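Local coordinates for protein homospermidine synthase (Legionella pneumophila subsp. pneumophila str. Philadelphia 1, PDB 2PH5) that probably makes the polyamine homospermidine as a homospermidine synthase and binds NAD in a Rossmann-type domain, at residues G235-E240 with L290-E295; A239-G244 with I265-P270; V202-E207 with T316-Y321; V223-A228 with N322-A327; A206-Q211 with G284-F289. One frame throughout, in Å; residues are numbered along the deposited sequence.

Contact 1. Residues G235-E240 with L290-E295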
# COMPACT_ATOMS: atom_id res chain seq x y z
N GLY A 235 -12.45 -8.11 2.78
CA GLY A 235 -11.96 -6.83 3.26
C GLY A 235 -13.06 -5.80 3.46
O GLY A 235 -12.88 -4.82 4.18
N LEU A 236 -14.20 -6.00 2.81
CA LEU A 236 -15.31 -5.06 2.94
C LEU A 236 -16.10 -5.26 4.23
O LEU A 236 -16.65 -4.31 4.78
CB LEU A 236 -16.24 -5.17 1.73
CG LEU A 236 -16.28 -4.00 0.73
CD1 LEU A 236 -14.89 -3.66 0.25
CD2 LEU A 236 -17.17 -4.37 -0.45
N GLN A 237 -16.15 -6.50 4.72
CA GLN A 237 -16.88 -6.80 5.94
C GLN A 237 -16.17 -6.31 7.19
O GLN A 237 -14.95 -6.13 7.20
CB GLN A 237 -17.12 -8.30 6.07
CG GLN A 237 -17.91 -8.90 4.92
CD GLN A 237 -17.95 -10.42 4.99
OE1 GLN A 237 -16.91 -11.07 5.15
NE2 GLN A 237 -19.15 -10.99 4.86
N PRO A 238 -16.92 -6.09 8.27
CA PRO A 238 -16.32 -5.62 9.52
C PRO A 238 -15.40 -6.65 10.20
O PRO A 238 -15.67 -7.84 10.16
CB PRO A 238 -17.53 -5.27 10.38
CG PRO A 238 -18.58 -6.24 9.90
CD PRO A 238 -18.39 -6.21 8.40
N ALA A 239 -14.32 -6.16 10.81
CA ALA A 239 -13.36 -7.03 11.50
C ALA A 239 -14.04 -8.00 12.48
O ALA A 239 -14.82 -7.57 13.34
CB ALA A 239 -12.33 -6.18 12.24
N GLU A 240 -13.75 -9.29 12.32
CA GLU A 240 -14.31 -10.35 13.18
C GLU A 240 -13.20 -10.95 14.04
O GLU A 240 -12.16 -11.35 13.53
CB GLU A 240 -14.95 -11.45 12.34
CG GLU A 240 -15.74 -12.47 13.16
CD GLU A 240 -16.35 -13.56 12.30
OE1 GLU A 240 -17.23 -13.26 11.47
OE2 GLU A 240 -15.94 -14.73 12.45
N LEU A 290 -6.42 -7.39 9.16
CA LEU A 290 -7.24 -8.26 10.00
C LEU A 290 -8.48 -8.70 9.21
O LEU A 290 -9.62 -8.50 9.64
CB LEU A 290 -7.63 -7.52 11.28
CG LEU A 290 -8.48 -8.16 12.40
CD1 LEU A 290 -8.30 -9.65 12.50
CD2 LEU A 290 -8.11 -7.48 13.71
N ILE A 291 -8.22 -9.29 8.04
CA ILE A 291 -9.25 -9.80 7.15
C ILE A 291 -10.08 -10.85 7.87
O ILE A 291 -9.54 -11.75 8.49
CB ILE A 291 -8.62 -10.45 5.88
CG1 ILE A 291 -8.70 -9.49 4.70
CG2 ILE A 291 -9.38 -11.71 5.49
CD1 ILE A 291 -7.97 -8.21 4.91
N THR A 292 -11.39 -10.74 7.75
CA THR A 292 -12.30 -11.67 8.40
C THR A 292 -12.31 -13.07 7.76
O THR A 292 -11.86 -13.23 6.62
CB THR A 292 -13.72 -11.11 8.33
OG1 THR A 292 -14.17 -11.13 6.97
CG2 THR A 292 -13.75 -9.67 8.83
N HIS A 293 -12.80 -14.07 8.49
CA HIS A 293 -12.92 -15.43 7.94
C HIS A 293 -13.97 -16.29 8.64
O HIS A 293 -14.56 -15.89 9.66
CB HIS A 293 -11.57 -16.15 7.94
CG HIS A 293 -11.00 -16.36 6.56
ND1 HIS A 293 -11.57 -17.22 5.64
CD2 HIS A 293 -9.92 -15.83 5.96
CE1 HIS A 293 -10.86 -17.20 4.53
NE2 HIS A 293 -9.85 -16.37 4.70
N ALA A 294 -14.21 -17.48 8.09
CA ALA A 294 -15.22 -18.38 8.65
C ALA A 294 -14.72 -19.16 9.85
O ALA A 294 -15.35 -19.15 10.91
CB ALA A 294 -15.70 -19.34 7.57
N GLU A 295 -13.59 -19.84 9.68
CA GLU A 295 -13.00 -20.66 10.72
C GLU A 295 -12.53 -19.91 11.97
O GLU A 295 -11.73 -20.43 12.75
CB GLU A 295 -11.83 -21.47 10.15
CG GLU A 295 -11.99 -22.99 10.29
CD GLU A 295 -10.80 -23.78 9.75
OE1 GLU A 295 -10.80 -25.02 9.88
OE2 GLU A 295 -9.86 -23.16 9.21
O HOH W 1 -9.95 -12.44 11.28
O HOH W 2 -13.01 -13.57 11.46
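Thr292 drives its side chain into the bend formed by Gln237, Pro238 and Glu240, where helix 228-236 ends and the chain turns directly into strand 238-242. This helix-to-strand joint of the saccharopine dehydrogenase C-terminal type domain meets the loop that leads from strand 286-289 into helix 295-302. The two branches of the threonine do different work. With CG2 anti to its own carbonyl carbon, the methyl group is pushed against the strand backbone, 3.0 Å from Pro238 O and 3.5 Å from Glu240 N. The hydroxyl faces Gln237, whose side chain crosses that of Thr292 at about a right angle. A weak hydrogen bond from Thr292 OG1 to Gln237 OE1 (3.3 Å) is possible there, but Glu234 O competes for the same proton.

Two residues earlier, Leu290 brings its CG to 4.3 Å from Ala239 CB, a light apolar touch, while Ile291 lies by the backbone of Gly235. Glu240 runs out in a fully extended chain, CG anti to the backbone N (chi1 -171°), and its OE2 ends 3.3 Å from His293 O, two acceptors facing each other with no hydrogen bond between them. The imidazole of His293 turns the other way, toward Asn159 and Pro160 of the NAD site, and its nearest atom is about 6 Å from the bound NAD. Two waters fill in between the backbones. One lies within bonding distance of Ile291 O and, more weakly, Glu240 O, with more acceptors around it than protons to give; the other accepts from His293 N at 3.0 Å and approaches Glu240 O at 3.2 Å.

Contact 2. Residues A239-G244 with I265-P270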
# COMPACT_ATOMS: atom_id res chain seq x y z
N ALA A 239 -14.32 -6.16 10.81
CA ALA A 239 -13.36 -7.03 11.50
C ALA A 239 -14.04 -8.00 12.48
O ALA A 239 -14.82 -7.57 13.34
CB ALA A 239 -12.33 -6.18 12.24
N GLU A 240 -13.75 -9.29 12.32
CA GLU A 240 -14.31 -10.35 13.18
C GLU A 240 -13.20 -10.95 14.04
O GLU A 240 -12.16 -11.35 13.53
CB GLU A 240 -14.95 -11.45 12.34
CG GLU A 240 -15.74 -12.47 13.16
CD GLU A 240 -16.35 -13.56 12.30
OE1 GLU A 240 -17.23 -13.26 11.47
OE2 GLU A 240 -15.94 -14.73 12.45
N ILE A 241 -13.44 -11.02 15.35
CA ILE A 241 -12.43 -11.51 16.28
C ILE A 241 -12.93 -12.42 17.40
O ILE A 241 -13.92 -12.12 18.05
CB ILE A 241 -11.71 -10.32 16.94
CG1 ILE A 241 -11.31 -9.29 15.89
CG2 ILE A 241 -10.48 -10.81 17.70
CD1 ILE A 241 -10.88 -7.96 16.47
N GLY A 242 -12.23 -13.54 17.61
CA GLY A 242 -12.60 -14.44 18.69
C GLY A 242 -12.04 -13.81 19.95
O GLY A 242 -10.83 -13.67 20.09
N TRP A 243 -12.91 -13.41 20.87
CA TRP A 243 -12.45 -12.75 22.09
C TRP A 243 -11.90 -13.71 23.15
O TRP A 243 -12.63 -14.54 23.68
CB TRP A 243 -13.57 -11.92 22.70
CG TRP A 243 -13.06 -10.70 23.43
CD1 TRP A 243 -13.44 -10.27 24.66
CD2 TRP A 243 -12.11 -9.75 22.94
NE1 TRP A 243 -12.79 -9.10 24.98
CE2 TRP A 243 -11.97 -8.75 23.93
CE3 TRP A 243 -11.37 -9.63 21.76
CZ2 TRP A 243 -11.12 -7.65 23.78
CZ3 TRP A 243 -10.52 -8.54 21.61
CH2 TRP A 243 -10.40 -7.56 22.62
N GLY A 244 -10.61 -13.59 23.44
CA GLY A 244 -9.99 -14.45 24.43
C GLY A 244 -10.28 -13.99 25.85
O GLY A 244 -10.45 -12.80 26.09
N ILE A 265 -16.36 -10.90 18.52
CA ILE A 265 -16.44 -9.48 18.75
C ILE A 265 -16.23 -8.86 17.38
O ILE A 265 -15.56 -9.43 16.52
CB ILE A 265 -15.33 -9.04 19.75
CG1 ILE A 265 -15.30 -7.53 19.88
CG2 ILE A 265 -13.97 -9.56 19.29
CD1 ILE A 265 -14.13 -7.04 20.71
N TYR A 266 -16.84 -7.71 17.14
CA TYR A 266 -16.69 -7.06 15.85
C TYR A 266 -16.18 -5.65 16.01
O TYR A 266 -16.21 -5.09 17.10
CB TYR A 266 -18.02 -7.07 15.09
CG TYR A 266 -18.50 -8.46 14.77
CD1 TYR A 266 -19.06 -9.28 15.76
CD2 TYR A 266 -18.33 -9.01 13.49
CE1 TYR A 266 -19.42 -10.59 15.49
CE2 TYR A 266 -18.69 -10.33 13.22
CZ TYR A 266 -19.23 -11.11 14.22
OH TYR A 266 -19.54 -12.42 13.96
N LEU A 267 -15.68 -5.11 14.91
CA LEU A 267 -15.16 -3.75 14.89
C LEU A 267 -15.91 -3.00 13.80
O LEU A 267 -16.27 -3.59 12.78
CB LEU A 267 -13.66 -3.78 14.59
CG LEU A 267 -12.66 -3.56 15.73
CD1 LEU A 267 -13.03 -4.35 16.97
CD2 LEU A 267 -11.27 -3.93 15.25
N SER A 268 -16.18 -1.72 14.02
CA SER A 268 -16.90 -0.91 13.04
C SER A 268 -16.17 -0.91 11.69
O SER A 268 -16.70 -1.36 10.68
CB SER A 268 -17.05 0.53 13.53
OG SER A 268 -17.59 0.56 14.84
N ARG A 269 -14.95 -0.39 11.70
CA ARG A 269 -14.12 -0.31 10.49
C ARG A 269 -14.06 -1.62 9.70
O ARG A 269 -14.16 -2.70 10.28
CB ARG A 269 -12.71 0.14 10.89
CG ARG A 269 -12.73 1.40 11.75
CD ARG A 269 -11.34 1.85 12.13
NE ARG A 269 -10.55 2.19 10.96
CZ ARG A 269 -9.33 2.71 11.02
NH1 ARG A 269 -8.76 2.95 12.20
NH2 ARG A 269 -8.67 2.99 9.90
N PRO A 270 -13.92 -1.54 8.36
CA PRO A 270 -13.84 -2.74 7.50
C PRO A 270 -12.56 -3.48 7.84
O PRO A 270 -11.56 -2.86 8.21
CB PRO A 270 -13.80 -2.17 6.09
CG PRO A 270 -14.46 -0.84 6.21
CD PRO A 270 -13.97 -0.32 7.54
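An antiparallel strand pair in a small three-stranded sheet brings Ala239, Glu240 and Ile241 against Leu267, Tyr266 and Ile265. Strand 239-242 is one of the two outer strands of this sheet, and strand 265-267 is the middle one. Leu267 N donates to Ala239 O at 3.0 Å. Ile241 N donates to Ile265 O at 2.9 Å, and the return bond from Ile265 N to Ile241 O is modelled with less certainty.

On one face, Glu240 and Tyr266 lie side by side and point the same way. The phenol runs alongside the aliphatic part of the glutamate, with Tyr266 CE2 3.6 Å from Glu240 CG, and the ring plane stands 65° from the carboxylate. The other face is apolar. Ile265 carries CG1 anti to its backbone N (chi1 174°), and its CD1 sits over one face of the Trp243 six-membered ring in a CH-pi contact, 3.9 Å from the centroid and 9° off the normal. Farther along the strands, Ala239 CB packs on Leu267 CB at 3.6 Å, while Ile241 also leans on Thr316 and His318 of the large sheet.

Beyond Leu267 the chain turns a corner at Ser268 and Arg269. Glu240 with Tyr266 forming a non-hydrogen-bonded pair, followed by Ile241 with Ile265 as a hydrogen-bonded pair, is the alternation typical of an antiparallel beta-sheet.

Contact 3. Residues V202-E207 with T316-Y321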
# COMPACT_ATOMS: atom_id res chain seq x y z
N VAL A 202 -3.43 -16.25 22.63
CA VAL A 202 -3.90 -15.81 21.32
C VAL A 202 -3.28 -16.62 20.18
O VAL A 202 -2.10 -16.96 20.20
CB VAL A 202 -3.60 -14.29 21.13
CG1 VAL A 202 -2.16 -14.00 21.47
CG2 VAL A 202 -3.88 -13.86 19.69
N ILE A 203 -4.12 -16.93 19.19
CA ILE A 203 -3.72 -17.69 18.01
C ILE A 203 -3.98 -16.85 16.76
O ILE A 203 -5.09 -16.35 16.56
CB ILE A 203 -4.54 -18.99 17.86
CG1 ILE A 203 -4.22 -19.99 18.98
CG2 ILE A 203 -4.25 -19.62 16.50
CD1 ILE A 203 -4.92 -21.34 18.80
N HIS A 204 -2.96 -16.69 15.92
CA HIS A 204 -3.12 -15.94 14.68
C HIS A 204 -2.95 -16.87 13.49
O HIS A 204 -2.21 -17.86 13.56
CB HIS A 204 -2.05 -14.85 14.52
CG HIS A 204 -2.27 -13.63 15.36
ND1 HIS A 204 -1.34 -12.62 15.45
CD2 HIS A 204 -3.31 -13.26 16.14
CE1 HIS A 204 -1.79 -11.67 16.25
NE2 HIS A 204 -2.98 -12.04 16.69
N VAL A 205 -3.65 -16.56 12.41
CA VAL A 205 -3.48 -17.28 11.17
C VAL A 205 -2.62 -16.22 10.51
O VAL A 205 -3.12 -15.19 10.05
CB VAL A 205 -4.80 -17.46 10.39
CG1 VAL A 205 -4.52 -18.12 9.04
CG2 VAL A 205 -5.78 -18.33 11.20
N ALA A 206 -1.31 -16.44 10.54
CA ALA A 206 -0.35 -15.49 9.99
C ALA A 206 0.15 -15.95 8.64
O ALA A 206 0.80 -16.99 8.52
CB ALA A 206 0.80 -15.30 10.96
N GLU A 207 -0.16 -15.17 7.61
CA GLU A 207 0.24 -15.49 6.25
C GLU A 207 0.87 -14.28 5.60
O GLU A 207 0.44 -13.14 5.83
CB GLU A 207 -0.96 -15.96 5.42
CG GLU A 207 -0.64 -16.27 3.96
CD GLU A 207 -1.87 -16.67 3.15
OE1 GLU A 207 -2.94 -16.91 3.76
OE2 GLU A 207 -1.77 -16.77 1.90
N THR A 316 -7.81 -15.72 22.00
CA THR A 316 -8.27 -14.76 21.01
C THR A 316 -7.82 -15.36 19.68
O THR A 316 -6.71 -15.89 19.57
CB THR A 316 -7.63 -13.37 21.24
OG1 THR A 316 -8.30 -12.71 22.33
CG2 THR A 316 -7.72 -12.50 20.00
N VAL A 317 -8.70 -15.32 18.68
CA VAL A 317 -8.40 -15.87 17.37
C VAL A 317 -8.86 -14.96 16.24
O VAL A 317 -10.03 -14.55 16.20
CB VAL A 317 -9.08 -17.24 17.14
CG1 VAL A 317 -8.63 -17.82 15.79
CG2 VAL A 317 -8.73 -18.20 18.27
N HIS A 318 -7.94 -14.65 15.34
CA HIS A 318 -8.24 -13.82 14.19
C HIS A 318 -7.13 -13.98 13.14
O HIS A 318 -6.10 -14.59 13.40
CB HIS A 318 -8.42 -12.35 14.60
CG HIS A 318 -7.17 -11.67 15.05
ND1 HIS A 318 -6.14 -11.36 14.19
CD2 HIS A 318 -6.81 -11.17 16.26
CE1 HIS A 318 -5.20 -10.71 14.85
NE2 HIS A 318 -5.58 -10.58 16.10
N TYR A 319 -7.38 -13.41 11.97
CA TYR A 319 -6.48 -13.48 10.82
C TYR A 319 -5.56 -12.25 10.74
O TYR A 319 -5.99 -11.12 11.01
CB TYR A 319 -7.37 -13.61 9.56
CG TYR A 319 -6.70 -14.10 8.28
CD1 TYR A 319 -7.37 -14.01 7.05
CD2 TYR A 319 -5.41 -14.64 8.30
CE1 TYR A 319 -6.75 -14.45 5.86
CE2 TYR A 319 -4.79 -15.09 7.13
CZ TYR A 319 -5.47 -14.99 5.91
OH TYR A 319 -4.85 -15.44 4.76
N ALA A 320 -4.29 -12.47 10.39
CA ALA A 320 -3.29 -11.40 10.23
C ALA A 320 -2.70 -11.66 8.83
O ALA A 320 -1.68 -12.34 8.69
CB ALA A 320 -2.19 -11.53 11.30
N TYR A 321 -3.37 -11.12 7.82
CA TYR A 321 -3.00 -11.33 6.42
C TYR A 321 -2.22 -10.22 5.75
O TYR A 321 -2.51 -9.04 5.91
CB TYR A 321 -4.27 -11.58 5.60
CG TYR A 321 -4.05 -11.97 4.14
CD1 TYR A 321 -4.89 -11.48 3.15
CD2 TYR A 321 -3.06 -12.88 3.77
CE1 TYR A 321 -4.76 -11.89 1.83
CE2 TYR A 321 -2.92 -13.31 2.44
CZ TYR A 321 -3.78 -12.80 1.48
OH TYR A 321 -3.67 -13.22 0.17
O HOH W 3 -2.07 -15.34 -0.27
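Ile203 N reaches Thr316 O at 2.8 Å, the first of the backbone bonds that zip strand 202-207 to strand 316-321. Val205 N then donates to His318 O, Ala320 N answers to Val205 O at 3.0 Å, and a weak bond from Glu207 N to Ala320 O ends the series. CA-H...O contacts fill the gaps, among them Val317 CA to Ile203 O.

In aromatic terms, His204 and His318 lie side by side with planes at 40°, neither stacked nor edge-to-face. His204 CD2 sits over one face of the His318 ring, near its rim, and the two NE2 atoms of His204 and His318 are 3.0 Å apart. His318 ND1 donates to Tyr319 O, approaching from above the carbonyl plane, and His204 ND1 is bonded to Ser278.

The strands are parallel neighbours within the mixed six-stranded sheet of the domain. The face that carries Ile203, Val205 and Tyr319 is covered by helix 158-176, which includes the NAD-binding residue Asn159.

Apolar packing on this face sets Val205 CB 3.6 Å from Tyr319 CD2. Its polar end belongs to Glu207, extended with CG anti to the backbone N (chi1 178°). Tyr319 OH donates to Glu207 OE1 at 2.6 Å from above the carboxylate plane. A water links Glu207 OE2 to Tyr321 OH, 2.7 Å from the hydroxyl, which also bonds to Trp226 NE1.

Contact 4. Residues V223-A228 with N322-A327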
# COMPACT_ATOMS: atom_id res chain seq x y z
N VAL A 223 -5.49 -7.15 -8.61
CA VAL A 223 -4.63 -8.29 -8.87
C VAL A 223 -4.35 -9.08 -7.58
O VAL A 223 -4.02 -8.50 -6.54
CB VAL A 223 -3.30 -7.83 -9.52
CG1 VAL A 223 -2.49 -9.02 -10.01
CG2 VAL A 223 -3.61 -6.91 -10.69
N ASN A 224 -4.47 -10.40 -7.66
CA ASN A 224 -4.26 -11.24 -6.50
C ASN A 224 -3.84 -12.65 -6.89
O ASN A 224 -4.09 -13.10 -8.01
CB ASN A 224 -5.53 -11.27 -5.65
CG ASN A 224 -5.32 -11.90 -4.28
OD1 ASN A 224 -4.23 -11.83 -3.71
ND2 ASN A 224 -6.37 -12.50 -3.74
N THR A 225 -3.18 -13.33 -5.97
CA THR A 225 -2.73 -14.68 -6.23
C THR A 225 -3.89 -15.65 -6.21
O THR A 225 -3.75 -16.81 -6.60
CB THR A 225 -1.66 -15.08 -5.22
OG1 THR A 225 -2.12 -14.78 -3.90
CG2 THR A 225 -0.38 -14.29 -5.50
N TRP A 226 -5.04 -15.17 -5.75
CA TRP A 226 -6.26 -15.98 -5.72
C TRP A 226 -7.43 -15.07 -6.08
O TRP A 226 -7.21 -13.93 -6.51
CB TRP A 226 -6.51 -16.62 -4.36
CG TRP A 226 -6.38 -15.71 -3.19
CD1 TRP A 226 -5.23 -15.16 -2.71
CD2 TRP A 226 -7.42 -15.29 -2.30
NE1 TRP A 226 -5.49 -14.43 -1.58
CE2 TRP A 226 -6.82 -14.49 -1.30
CE3 TRP A 226 -8.81 -15.52 -2.25
CZ2 TRP A 226 -7.56 -13.91 -0.26
CZ3 TRP A 226 -9.54 -14.94 -1.21
CH2 TRP A 226 -8.91 -14.15 -0.23
N SER A 227 -8.65 -15.55 -5.92
CA SER A 227 -9.82 -14.75 -6.27
C SER A 227 -9.82 -13.31 -5.77
O SER A 227 -9.82 -13.06 -4.57
CB SER A 227 -11.10 -15.42 -5.78
OG SER A 227 -12.20 -14.59 -6.08
N ALA A 228 -9.82 -12.37 -6.71
CA ALA A 228 -9.84 -10.96 -6.34
C ALA A 228 -11.14 -10.65 -5.59
O ALA A 228 -11.11 -9.96 -4.57
CB ALA A 228 -9.71 -10.08 -7.58
N ASN A 322 -1.23 -10.62 4.96
CA ASN A 322 -0.42 -9.68 4.20
C ASN A 322 -0.34 -10.32 2.83
O ASN A 322 0.45 -11.24 2.60
CB ASN A 322 0.97 -9.54 4.81
CG ASN A 322 1.75 -8.40 4.19
OD1 ASN A 322 2.95 -8.26 4.41
ND2 ASN A 322 1.08 -7.57 3.41
N PRO A 323 -1.19 -9.86 1.89
CA PRO A 323 -1.24 -10.37 0.51
C PRO A 323 -0.01 -10.03 -0.31
O PRO A 323 0.91 -9.36 0.17
CB PRO A 323 -2.50 -9.71 -0.03
CG PRO A 323 -2.45 -8.37 0.61
CD PRO A 323 -2.08 -8.69 2.04
N CYS A 324 0.02 -10.50 -1.55
CA CYS A 324 1.14 -10.24 -2.43
C CYS A 324 1.16 -8.75 -2.73
O CYS A 324 0.12 -8.11 -2.82
CB CYS A 324 1.00 -11.04 -3.72
SG CYS A 324 -0.42 -10.53 -4.68
N PRO A 325 2.36 -8.16 -2.88
CA PRO A 325 2.46 -6.72 -3.16
C PRO A 325 1.43 -6.16 -4.16
O PRO A 325 0.98 -5.03 -4.01
CB PRO A 325 3.91 -6.54 -3.63
CG PRO A 325 4.38 -7.93 -3.95
CD PRO A 325 3.69 -8.79 -2.94
N ASP A 326 1.07 -6.96 -5.16
CA ASP A 326 0.08 -6.51 -6.15
C ASP A 326 -1.29 -6.38 -5.50
O ASP A 326 -2.06 -5.47 -5.84
CB ASP A 326 0.01 -7.49 -7.32
CG ASP A 326 1.12 -7.28 -8.34
OD1 ASP A 326 1.28 -8.15 -9.22
OD2 ASP A 326 1.83 -6.26 -8.26
N ALA A 327 -1.61 -7.28 -4.58
CA ALA A 327 -2.90 -7.22 -3.89
C ALA A 327 -2.87 -6.07 -2.89
O ALA A 327 -3.91 -5.55 -2.50
CB ALA A 327 -3.19 -8.54 -3.17
O HOH W 4 -2.00 -12.23 -2.67
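Val223 and Ala327 make the tight part of this contact. The carbonyl of Val223 presses on the first turn of helix 325-336, with Val223 O 3.1 Å from Ala327 CA in a CA-H...O contact. Ala327 N is also near, but its angle is too poor for a hydrogen bond. Val223 and Asp326 lie side by side and point the same way: CG1 of Val223, anti to its backbone N (chi1 -171°), comes 3.9 Å from Asp326 OD1, which bonds to Thr213. Ala327 CB also touches Asn224 OD1 at 3.5 Å.

Here the end of strand 221-224, which pairs in parallel with strand 344-347, is set against a helix N-terminus. Cys324 is the N-cap: its SG accepts a weak bond from Ala327 N. Thr225 lays its methyl on the same sulfur, CG2 to SG 3.8 Å.

The looser side is bridged by water and not by direct polar contact. A single water donates to Asn224 OD1 (2.5 Å) and Thr225 OG1 (2.8 Å) and accepts from Cys324 N at 2.9 Å, tying three backbone and side-chain groups across the gap. Thr225 OG1 is also bonded to Asp209. Past this water, residues 226-228 move away from helix 325-336: Trp226 bonds through NE1 to Tyr321 OH, and Ser227, N-cap of helix 228-236, touches the bound NAD.

Contact 5. Residues A206-Q211 with G284-F289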
# COMPACT_ATOMS: atom_id res chain seq x y z
N ALA A 206 -1.31 -16.44 10.54
CA ALA A 206 -0.35 -15.49 9.99
C ALA A 206 0.15 -15.95 8.64
O ALA A 206 0.80 -16.99 8.52
CB ALA A 206 0.80 -15.30 10.96
N GLU A 207 -0.16 -15.17 7.61
CA GLU A 207 0.24 -15.49 6.25
C GLU A 207 0.87 -14.28 5.60
O GLU A 207 0.44 -13.14 5.83
CB GLU A 207 -0.96 -15.96 5.42
CG GLU A 207 -0.64 -16.27 3.96
CD GLU A 207 -1.87 -16.67 3.15
OE1 GLU A 207 -2.94 -16.91 3.76
OE2 GLU A 207 -1.77 -16.77 1.90
N GLN A 208 1.87 -14.53 4.77
CA GLN A 208 2.54 -13.46 4.08
C GLN A 208 2.89 -13.91 2.67
O GLN A 208 3.76 -14.75 2.48
CB GLN A 208 3.79 -13.06 4.86
CG GLN A 208 4.07 -11.59 4.83
CD GLN A 208 4.81 -11.14 6.07
OE1 GLN A 208 5.39 -10.05 6.10
NE2 GLN A 208 4.78 -11.97 7.11
N ASP A 209 2.19 -13.34 1.70
CA ASP A 209 2.37 -13.64 0.29
C ASP A 209 3.39 -12.68 -0.29
O ASP A 209 3.16 -11.46 -0.32
CB ASP A 209 1.04 -13.46 -0.45
CG ASP A 209 0.98 -14.21 -1.78
OD1 ASP A 209 2.00 -14.26 -2.51
OD2 ASP A 209 -0.10 -14.75 -2.10
N SER A 210 4.52 -13.22 -0.75
CA SER A 210 5.58 -12.41 -1.33
C SER A 210 5.73 -12.65 -2.84
O SER A 210 6.74 -12.28 -3.43
CB SER A 210 6.92 -12.70 -0.64
OG SER A 210 7.35 -14.04 -0.83
N GLN A 211 4.74 -13.28 -3.46
CA GLN A 211 4.85 -13.53 -4.89
C GLN A 211 4.81 -12.22 -5.69
O GLN A 211 3.85 -11.46 -5.58
CB GLN A 211 3.73 -14.49 -5.34
CG GLN A 211 3.78 -15.82 -4.57
CD GLN A 211 2.60 -16.73 -4.83
OE1 GLN A 211 2.58 -17.49 -5.82
NE2 GLN A 211 1.59 -16.67 -3.95
N GLY A 284 9.52 -12.24 9.32
CA GLY A 284 9.45 -11.81 10.71
C GLY A 284 8.27 -10.90 11.01
O GLY A 284 7.24 -10.98 10.34
N ALA A 285 8.43 -10.04 12.02
CA ALA A 285 7.40 -9.10 12.44
C ALA A 285 6.86 -8.33 11.25
O ALA A 285 7.62 -7.89 10.40
CB ALA A 285 7.98 -8.11 13.45
N PHE A 286 5.54 -8.15 11.21
CA PHE A 286 4.93 -7.41 10.11
C PHE A 286 3.55 -6.92 10.51
O PHE A 286 3.06 -7.25 11.59
CB PHE A 286 4.81 -8.30 8.86
CG PHE A 286 3.76 -9.36 8.98
CD1 PHE A 286 3.95 -10.46 9.81
CD2 PHE A 286 2.55 -9.24 8.29
CE1 PHE A 286 2.96 -11.44 9.95
CE2 PHE A 286 1.55 -10.20 8.42
CZ PHE A 286 1.75 -11.31 9.26
N HIS A 287 2.93 -6.12 9.65
CA HIS A 287 1.59 -5.63 9.92
C HIS A 287 0.64 -6.22 8.89
O HIS A 287 0.65 -5.83 7.72
CB HIS A 287 1.51 -4.11 9.86
CG HIS A 287 2.15 -3.41 11.03
ND1 HIS A 287 1.96 -2.07 11.28
CD2 HIS A 287 2.98 -3.87 11.99
CE1 HIS A 287 2.66 -1.74 12.36
NE2 HIS A 287 3.29 -2.81 12.80
N GLY A 288 -0.19 -7.16 9.32
CA GLY A 288 -1.13 -7.76 8.39
C GLY A 288 -2.53 -7.17 8.50
O GLY A 288 -2.86 -6.52 9.50
N PHE A 289 -3.35 -7.38 7.48
CA PHE A 289 -4.73 -6.90 7.49
C PHE A 289 -5.52 -7.89 8.32
O PHE A 289 -5.33 -9.11 8.19
CB PHE A 289 -5.32 -6.85 6.07
CG PHE A 289 -4.73 -5.78 5.20
CD1 PHE A 289 -3.57 -6.02 4.47
CD2 PHE A 289 -5.32 -4.52 5.13
CE1 PHE A 289 -2.99 -5.03 3.69
CE2 PHE A 289 -4.76 -3.51 4.35
CZ PHE A 289 -3.58 -3.77 3.63
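A two-stranded antiparallel sheet, 275-278 with 286-289, lies across one face of the large mixed sheet, and the contact is made where Phe286 meets Ala206, Glu207 and Gln208. Strand 206-209 and strand 286-289 cross at 96° with axes 8.4 Å apart, a spacing that side chains must fill. Phe286 does most of this. Its chi1 of 72° sets CG between the backbone N and the carbonyl carbon, and the ring enters the gap between the two layers.

Gln208 comes from the other layer, sliding past Phe286 in the opposite direction. NE2 of its amide sits over one face of the ring, toward the rim and 3.2 Å from Phe286 CD1, while OE1 lies 3.3 Å from Phe286 CB; the planes are 37° apart. Phe286 also packs on Ser336 of the second subunit, so the layer reaches toward the dimer interface. Farther down strand 206-209, Asp209 closes an Asx turn, its OD1 accepting from Gln211 N. At the ring edge, Ala206 CB approaches Phe286 CZ at 4.4 Å.

How the contacts relate
From the N terminus, strand 202-213 opens contacts 3 and 5 from one shared stretch, Ala206 and Glu207 serving both. Contact 4 then starts at 223-228, and contacts 1 and 2 start together around Ala239 and Glu240. Contact 2 closes first, at 265-270, and its loop lies inside those of contacts 3, 4 and 5. Contact 5 closes at 284-289 and contact 1 at 290-295, so these two cross; contact 1 nests within contacts 3 and 4. Contacts 3 and 4 close last, each crossing the other, and contact 4 also crosses contact 5. Together they bind the large mixed sheet to the small sheets and to the starts of helices 228-236, at the NAD, and 325-336.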